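Local atomic coordinates of SPD1 nuclease (Streptococcus pyogenes, PDB entry 2XGR), a protein that probably hydrolyses DNA outside the cell, as a prophage-encoded, metal-binding endonuclease of the His-Me finger group. Residues S51-F56 against N225-V230; R119-L122 against F127-L130; N136-T141 against P185-N190. All coordinates share one frame; numbering follows the deposited sequence.

Interaction 1. Residues S51-F56 against N225-V230; sequences SKLLPF and NGVTTV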
loop_
_atom_site.group_PDB
_atom_site.type_symbol
_atom_site.label_atom_id
_atom_site.label_comp_id
_atom_site.label_asym_id
_atom_site.label_seq_id
_atom_site.Cartn_x
_atom_site.Cartn_y
_atom_site.Cartn_z
ATOM N N SER A 51 -17.606 3.490 -3.077
ATOM C CA SER A 51 -17.147 4.876 -2.964
ATOM C C SER A 51 -15.703 4.971 -2.500
ATOM O O SER A 51 -15.209 6.057 -2.226
ATOM C CB SER A 51 -18.080 5.646 -1.990
ATOM O OG SER A 51 -17.968 5.134 -0.654
ATOM N N LYS A 52 -15.023 3.829 -2.426
ATOM C CA LYS A 52 -13.651 3.799 -1.932
ATOM C C LYS A 52 -12.554 3.964 -2.958
ATOM O O LYS A 52 -11.393 4.139 -2.534
ATOM C CB LYS A 52 -13.388 2.484 -1.212
ATOM C CG LYS A 52 -14.273 2.312 0.047
ATOM C CD LYS A 52 -13.861 1.007 0.729
ATOM C CE LYS A 52 -14.763 0.694 1.967
ATOM N NZ LYS A 52 -14.356 -0.586 2.648
ATOM N N LEU A 53 -12.906 3.950 -4.245
ATOM C CA LEU A 53 -11.912 3.744 -5.318
ATOM C C LEU A 53 -11.734 5.045 -6.104
ATOM O O LEU A 53 -12.553 6.020 -5.950
ATOM C CB LEU A 53 -12.406 2.649 -6.264
ATOM C CG LEU A 53 -12.973 1.382 -5.548
ATOM C CD1 LEU A 53 -13.347 0.348 -6.588
ATOM C CD2 LEU A 53 -11.809 0.847 -4.667
ATOM N N LEU A 54 -10.692 5.082 -6.917
ATOM C CA LEU A 54 -10.543 6.181 -7.923
ATOM C C LEU A 54 -11.548 5.897 -9.068
ATOM O O LEU A 54 -11.887 4.711 -9.333
ATOM C CB LEU A 54 -9.116 6.194 -8.456
ATOM C CG LEU A 54 -8.127 6.720 -7.426
ATOM C CD1 LEU A 54 -6.723 6.560 -7.995
ATOM C CD2 LEU A 54 -8.428 8.194 -7.111
ATOM N N PRO A 55 -12.055 6.966 -9.733
ATOM C CA PRO A 55 -12.924 6.720 -10.916
ATOM C C PRO A 55 -12.161 5.894 -11.972
ATOM O O PRO A 55 -10.958 6.011 -12.125
ATOM C CB PRO A 55 -13.198 8.145 -11.445
ATOM C CG PRO A 55 -13.214 9.012 -10.210
ATOM C CD PRO A 55 -11.920 8.416 -9.452
ATOM N N PHE A 56 -12.837 4.978 -12.639
ATOM C CA PHE A 56 -12.155 4.144 -13.615
ATOM C C PHE A 56 -12.239 4.881 -14.957
ATOM O O PHE A 56 -13.295 4.903 -15.594
ATOM C CB PHE A 56 -12.860 2.829 -13.750
ATOM C CG PHE A 56 -12.258 1.937 -14.778
ATOM C CD1 PHE A 56 -10.903 1.636 -14.744
ATOM C CD2 PHE A 56 -13.032 1.378 -15.763
ATOM C CE1 PHE A 56 -10.298 0.882 -15.712
ATOM C CE2 PHE A 56 -12.434 0.526 -16.706
ATOM C CZ PHE A 56 -11.047 0.278 -16.659
ATOM N N ASN A 225 -18.425 -5.013 -1.243
ATOM C CA ASN A 225 -18.209 -4.916 -2.706
ATOM C C ASN A 225 -16.979 -5.658 -3.165
ATOM O O ASN A 225 -16.570 -5.548 -4.318
ATOM C CB ASN A 225 -18.111 -3.453 -3.121
ATOM C CG ASN A 225 -19.339 -2.686 -2.776
ATOM O OD1 ASN A 225 -20.477 -3.126 -3.074
ATOM N ND2 ASN A 225 -19.149 -1.531 -2.186
ATOM N N GLY A 226 -16.367 -6.430 -2.261
ATOM C CA GLY A 226 -15.211 -7.143 -2.668
ATOM C C GLY A 226 -13.863 -6.399 -2.593
ATOM O O GLY A 226 -12.872 -6.936 -3.058
ATOM N N VAL A 227 -13.871 -5.208 -2.001
ATOM C CA VAL A 227 -12.631 -4.401 -1.839
ATOM C C VAL A 227 -11.963 -4.898 -0.551
ATOM O O VAL A 227 -12.626 -5.071 0.473
ATOM C CB VAL A 227 -13.019 -2.934 -1.693
ATOM C CG1 VAL A 227 -11.718 -2.035 -1.421
ATOM C CG2 VAL A 227 -13.748 -2.522 -2.986
ATOM N N THR A 228 -10.643 -5.147 -0.604
ATOM C CA THR A 228 -9.905 -5.740 0.532
ATOM C C THR A 228 -9.112 -4.692 1.266
ATOM O O THR A 228 -8.578 -3.800 0.624
ATOM C CB THR A 228 -8.930 -6.793 0.024
ATOM O OG1 THR A 228 -9.664 -7.836 -0.617
ATOM C CG2 THR A 228 -8.158 -7.496 1.171
ATOM N N THR A 229 -9.176 -4.733 2.594
ATOM C CA THR A 229 -8.377 -3.828 3.413
ATOM C C THR A 229 -7.545 -4.656 4.373
ATOM O O THR A 229 -8.058 -5.586 4.989
ATOM C CB THR A 229 -9.304 -2.892 4.202
ATOM O OG1 THR A 229 -10.166 -2.192 3.286
ATOM C CG2 THR A 229 -8.496 -1.811 5.049
ATOM N N VAL A 230 -6.279 -4.267 4.532
ATOM C CA VAL A 230 -5.340 -4.912 5.465
ATOM C C VAL A 230 -4.855 -3.795 6.386
ATOM O O VAL A 230 -4.464 -2.704 5.888
ATOM C CB VAL A 230 -4.129 -5.497 4.631
ATOM C CG1 VAL A 230 -3.051 -5.863 5.631
ATOM C CG2 VAL A 230 -4.622 -6.735 3.891
#
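Leu53 CD2 sits across both methyls of Val227, 4.2 Å from Val227 CG2 and a little farther from CG1, and CG1 also comes alongside the lysine chain, 4.3 Å from Lys52 CD. On the leucine it is the CD2 branch that does the touching. The valine holds CG1 anti to its backbone N (chi1 176°), which aims both branches at the 51-56 loop. These are loose van der Waals contacts, and no hydrogen bond crosses between the two segments. The backbones stay well apart, with Lys52 CA and Val227 CA 8.3 Å from each other.

The lysine's charged end has its partner beyond the contact: from CB outward its chain is fully extended, all three further torsions close to 180°, and it carries NZ past the valine to a salt bridge with Asp223. The other carboxylate oxygen of Asp223 accepts the backbone N-H groups of Asn225 and Val227, the first of these closing an Asx turn; one aspartate thus ties the turn before Val227 to the loop. On the loop side, Lys52 O is gripped by both His77 NE2 and Gln200 NE2, and Leu54 N is bound by Asp180.

The result is an irregular connection, running from strand 39-46 to strand 61-64, laid over the large antiparallel sheet and fastened to the turn of the hairpin formed by strands 221-222 and 228-233.

Interaction 2. Residues R119-L122 against F127-L130; sequences RGHL and FCGL
His121, the last residue of strand 119-121, reaches across to Leu130, just beyond the end of helix 125-128, with their CA atoms 8.7 Å apart. The short helix stops at Cys128; Gly129 then takes a positive phi, and the chain opens out at Leu130 so that its carbonyl turns back to the strand. Arg119, Gly120 and His121 match the Arg-Gly-His part of the DRGH signature of DNA/RNA non-specific endonucleases, set on the first strand of the two-stranded ribbon of the His-Me finger. In relatives the histidine of this signature serves as general base, and His121 is consistent with that role by position alone.

One hydrogen bond carries the contact. The imidazole is swung beside its own backbone N, with CG anti to the carbonyl carbon (chi1 -82°), and its far nitrogen NE2 donates to Leu130 O at 3.0 Å. The bond bends moderately at the hydrogen, at 153°, while the donor approaches the oxygen almost head-on, with a C=O...N angle of 160°, each atom slightly off the other's plane. A histidine gripped this way has the rotation of its ring restrained.

Cys128 joins from the CD2 edge of the imidazole, its SG near the ring plane. That sulfur also receives a weak hydrogen bond from the backbone N of Leu130, which links the helix end to the residue holding the histidine. At the ring's tip, Leu130 O is almost equidistant from the two flanking carbons, 3.8 Å from His121 CD2 and 3.9 Å from His121 CE1.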
loop_
_atom_site.group_PDB
_atom_site.type_symbol
_atom_site.label_atom_id
_atom_site.label_comp_id
_atom_site.label_asym_id
_atom_site.label_seq_id
_atom_site.Cartn_x
_atom_site.Cartn_y
_atom_site.Cartn_z
ATOM N N ARG A 119 11.692 7.455 6.987
ATOM C CA ARG A 119 10.378 7.547 6.325
ATOM C C ARG A 119 10.232 6.503 5.186
ATOM O O ARG A 119 11.162 6.249 4.422
ATOM C CB ARG A 119 10.203 8.946 5.770
ATOM C CG ARG A 119 9.929 10.028 6.878
ATOM C CD ARG A 119 9.474 11.331 6.242
ATOM N NE ARG A 119 10.467 11.868 5.324
ATOM C CZ ARG A 119 10.227 12.816 4.408
ATOM N NH1 ARG A 119 9.010 13.354 4.250
ATOM N NH2 ARG A 119 11.232 13.248 3.640
ATOM N N GLY A 120 9.078 5.862 5.159
ATOM C CA GLY A 120 8.790 4.864 4.139
ATOM C C GLY A 120 7.626 5.319 3.276
ATOM O O GLY A 120 6.806 6.235 3.634
ATOM N N HIS A 121 7.533 4.722 2.085
ATOM C CA HIS A 121 6.511 5.130 1.171
ATOM C C HIS A 121 5.119 4.647 1.648
ATOM O O HIS A 121 5.014 3.613 2.312
ATOM C CB HIS A 121 6.722 4.400 -0.181
ATOM C CG HIS A 121 7.751 5.069 -1.060
ATOM N ND1 HIS A 121 9.046 5.275 -0.640
ATOM C CD2 HIS A 121 7.690 5.535 -2.325
ATOM C CE1 HIS A 121 9.724 5.891 -1.595
ATOM N NE2 HIS A 121 8.939 6.025 -2.637
ATOM N N LEU A 122 4.077 5.398 1.263
ATOM C CA LEU A 122 2.701 4.888 1.403
ATOM C C LEU A 122 2.439 3.905 0.222
ATOM O O LEU A 122 2.449 2.709 0.429
ATOM C CB LEU A 122 1.679 6.034 1.425
ATOM C CG LEU A 122 1.840 6.954 2.703
ATOM C CD1 LEU A 122 0.785 8.153 2.574
ATOM C CD2 LEU A 122 1.475 6.154 3.983
ATOM N N PHE A 127 5.297 1.127 -7.956
ATOM C CA PHE A 127 3.967 1.411 -8.473
ATOM C C PHE A 127 3.899 2.846 -8.903
ATOM O O PHE A 127 3.382 3.148 -9.962
ATOM C CB PHE A 127 2.855 1.156 -7.427
ATOM C CG PHE A 127 2.682 -0.304 -7.066
ATOM C CD1 PHE A 127 2.989 -1.335 -8.001
ATOM C CD2 PHE A 127 2.154 -0.662 -5.850
ATOM C CE1 PHE A 127 2.783 -2.718 -7.691
ATOM C CE2 PHE A 127 1.976 -2.036 -5.506
ATOM C CZ PHE A 127 2.257 -3.057 -6.430
ATOM N N CYS A 128 4.375 3.738 -8.040
ATOM C CA CYS A 128 4.139 5.184 -8.302
ATOM C C CYS A 128 5.339 5.980 -8.837
ATOM O O CYS A 128 5.191 7.165 -9.226
ATOM C CB CYS A 128 3.597 5.898 -7.036
ATOM S SG CYS A 128 4.797 6.021 -5.640
ATOM N N GLY A 129 6.539 5.443 -8.701
ATOM C CA GLY A 129 7.701 6.170 -9.195
ATOM C C GLY A 129 8.080 7.472 -8.509
ATOM O O GLY A 129 8.926 8.233 -9.022
ATOM N N LEU A 130 7.554 7.716 -7.321
ATOM C CA LEU A 130 7.808 8.975 -6.568
ATOM C C LEU A 130 8.992 8.879 -5.627
ATOM O O LEU A 130 9.168 7.890 -4.936
ATOM C CB LEU A 130 6.617 9.346 -5.663
ATOM C CG LEU A 130 5.293 9.531 -6.390
ATOM C CD1 LEU A 130 4.300 9.820 -5.257
ATOM C CD2 LEU A 130 5.384 10.725 -7.406
#

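Interaction 3. Residues N136-T141 against P185-N190; sequences NLVAMT and PIYSGN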
loop_
_atom_site.group_PDB
_atom_site.type_symbol
_atom_site.label_atom_id
_atom_site.label_comp_id
_atom_site.label_asym_id
_atom_site.label_seq_id
_atom_site.Cartn_x
_atom_site.Cartn_y
_atom_site.Cartn_z
ATOM N N ASN A 136 3.535 11.221 0.035
ATOM C CA ASN A 136 3.623 9.746 -0.057
ATOM C C ASN A 136 4.635 9.144 0.927
ATOM O O ASN A 136 5.083 7.994 0.790
ATOM C CB ASN A 136 3.998 9.373 -1.505
ATOM C CG ASN A 136 3.780 7.897 -1.786
ATOM O OD1 ASN A 136 2.686 7.392 -1.499
ATOM N ND2 ASN A 136 4.867 7.144 -2.238
ATOM N N LEU A 137 4.970 9.868 2.021
ATOM C CA LEU A 137 5.943 9.364 2.977
ATOM C C LEU A 137 5.404 9.515 4.407
ATOM O O LEU A 137 4.825 10.562 4.709
ATOM C CB LEU A 137 7.266 10.168 2.895
ATOM C CG LEU A 137 8.088 9.958 1.605
ATOM C CD1 LEU A 137 9.212 10.992 1.473
ATOM C CD2 LEU A 137 8.646 8.519 1.581
ATOM N N VAL A 138 5.661 8.533 5.255
ATOM C CA VAL A 138 5.445 8.607 6.720
ATOM C C VAL A 138 6.615 7.951 7.449
ATOM O O VAL A 138 7.273 7.017 6.940
ATOM C CB VAL A 138 4.115 7.936 7.139
ATOM C CG1 VAL A 138 2.920 8.633 6.462
ATOM C CG2 VAL A 138 4.130 6.436 6.782
ATOM N N ALA A 139 6.840 8.370 8.702
ATOM C CA ALA A 139 7.776 7.707 9.556
ATOM C C ALA A 139 7.344 6.259 9.706
ATOM O O ALA A 139 6.205 5.997 10.092
ATOM C CB ALA A 139 7.738 8.384 10.930
ATOM N N MET A 140 8.243 5.301 9.469
ATOM C CA MET A 140 7.853 3.928 9.404
ATOM C C MET A 140 8.986 3.062 9.973
ATOM O O MET A 140 10.174 3.340 9.677
ATOM C CB MET A 140 7.644 3.570 7.893
ATOM C CG MET A 140 6.981 2.289 7.731
ATOM S SD MET A 140 6.670 1.999 5.951
ATOM C CE MET A 140 5.295 3.101 5.591
ATOM N N THR A 141 8.633 2.029 10.729
ATOM C CA THR A 141 9.615 1.003 11.101
ATOM C C THR A 141 10.097 0.208 9.897
ATOM O O THR A 141 9.385 0.048 8.910
ATOM C CB THR A 141 9.130 0.024 12.167
ATOM O OG1 THR A 141 8.076 -0.801 11.664
ATOM C CG2 THR A 141 8.650 0.812 13.475
ATOM N N PRO A 185 -2.359 6.310 6.183
ATOM C CA PRO A 185 -1.784 6.252 7.523
ATOM C C PRO A 185 -2.877 6.647 8.518
ATOM O O PRO A 185 -3.694 7.530 8.193
ATOM C CB PRO A 185 -0.629 7.263 7.466
ATOM C CG PRO A 185 -1.053 8.334 6.410
ATOM C CD PRO A 185 -1.891 7.462 5.394
ATOM N N ILE A 186 -2.866 5.980 9.670
ATOM C CA ILE A 186 -3.842 6.239 10.728
ATOM C C ILE A 186 -3.107 6.870 11.917
ATOM O O ILE A 186 -2.220 6.245 12.524
ATOM C CB ILE A 186 -4.510 4.899 11.171
ATOM C CG1 ILE A 186 -5.081 4.062 9.969
ATOM C CG2 ILE A 186 -5.643 5.138 12.210
ATOM C CD1 ILE A 186 -6.085 4.803 9.164
ATOM N N TYR A 187 -3.532 8.096 12.301
ATOM C CA TYR A 187 -2.800 8.819 13.383
ATOM C C TYR A 187 -3.736 8.917 14.592
ATOM O O TYR A 187 -4.982 8.888 14.447
ATOM C CB TYR A 187 -2.434 10.245 12.990
ATOM C CG TYR A 187 -1.553 10.350 11.731
ATOM C CD1 TYR A 187 -0.169 10.197 11.824
ATOM C CD2 TYR A 187 -2.148 10.590 10.486
ATOM C CE1 TYR A 187 0.611 10.280 10.664
ATOM C CE2 TYR A 187 -1.403 10.713 9.330
ATOM C CZ TYR A 187 0.011 10.559 9.445
ATOM O OH TYR A 187 0.781 10.681 8.287
ATOM N N SER A 188 -3.109 9.085 15.743
ATOM C CA SER A 188 -3.804 9.451 16.952
ATOM C C SER A 188 -3.358 10.823 17.362
ATOM O O SER A 188 -2.145 11.087 17.483
ATOM C CB SER A 188 -3.456 8.470 18.085
ATOM O OG SER A 188 -3.860 9.067 19.370
ATOM N N GLY A 189 -4.333 11.714 17.576
ATOM C CA GLY A 189 -4.006 13.045 18.168
ATOM C C GLY A 189 -2.944 13.815 17.409
ATOM O O GLY A 189 -3.059 13.982 16.189
ATOM N N ASN A 190 -1.927 14.341 18.111
ATOM C CA ASN A 190 -0.829 15.102 17.500
ATOM C C ASN A 190 0.364 14.268 16.977
ATOM O O ASN A 190 1.372 14.836 16.582
ATOM C CB ASN A 190 -0.242 16.061 18.557
ATOM C CG ASN A 190 -1.253 17.069 19.019
ATOM O OD1 ASN A 190 -1.992 17.614 18.206
ATOM N ND2 ASN A 190 -1.345 17.268 20.334
#
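Val138 leans toward Pro185 and Tyr187 from strand 137-139, and its CG1 methyl makes the whole contact. Starting at CB, which is still 4.5 Å from Tyr187 OH, the side chain divides. CG1 lies beside the backbone N and anti to the carbonyl carbon (chi1 -60°), and this brings it to the proline ring: Pro185 CB is 3.9 Å away and Pro185 CG 4.0 Å, so the methyl faces the bond between these two carbons. The same methyl touches the phenol oxygen, with Val138 CG1 only 3.5 Å from Tyr187 OH. CG2, between the backbone N and the carbonyl carbon, stays farther back, 4.9 Å from Pro185 CB.

The tyrosine arrives differently. Its CB does not aim at the valine; the length of the ring brings the hydroxyl up to it. That oxygen is hydrogen-bonded to Ala73 O, so its polar need is met at the edge of an otherwise apolar patch, and Arg72 lies against the ring in a cation-pi contact. The valine packs against the oxygen so held without any bond of its own.

Ile197, from strand 196-204, touches both Val138 and Pro185, and Leu122 adds to the cover over the valine. The contact thus sets the two-stranded ribbon of 119-121 and 137-139 against the end of strand 178-186 in the large sheet. Just beyond the ribbon, Thr141 is the N-cap of helix 142-146, its OG1 accepting Leu144 N, an order of two strands and then a helix consistent with the ββα-metal (His-Me finger) motif.

In the fold
Interactions 2 and 3 share the two-stranded ribbon: strand 119-121 carries one, strand 137-139 the other, and backbone bonds such as Gly120 N to Val138 O, 2.8 Å, join them. Asn136 ND2 also packs 3.3 Å from His121 CD2. Interaction 1 lies about 20 Å away between centres, across the chain's centre from interaction 2, and reaches the same large sheet as interaction 3. Chemistry follows place. Interaction 3 is buried and essentially apolar; interaction 2, partly buried, turns on one directed hydrogen bond; interaction 1, also partly buried, is loose apolar contact, with the charge of its lysine met by an aspartate outside the two segments.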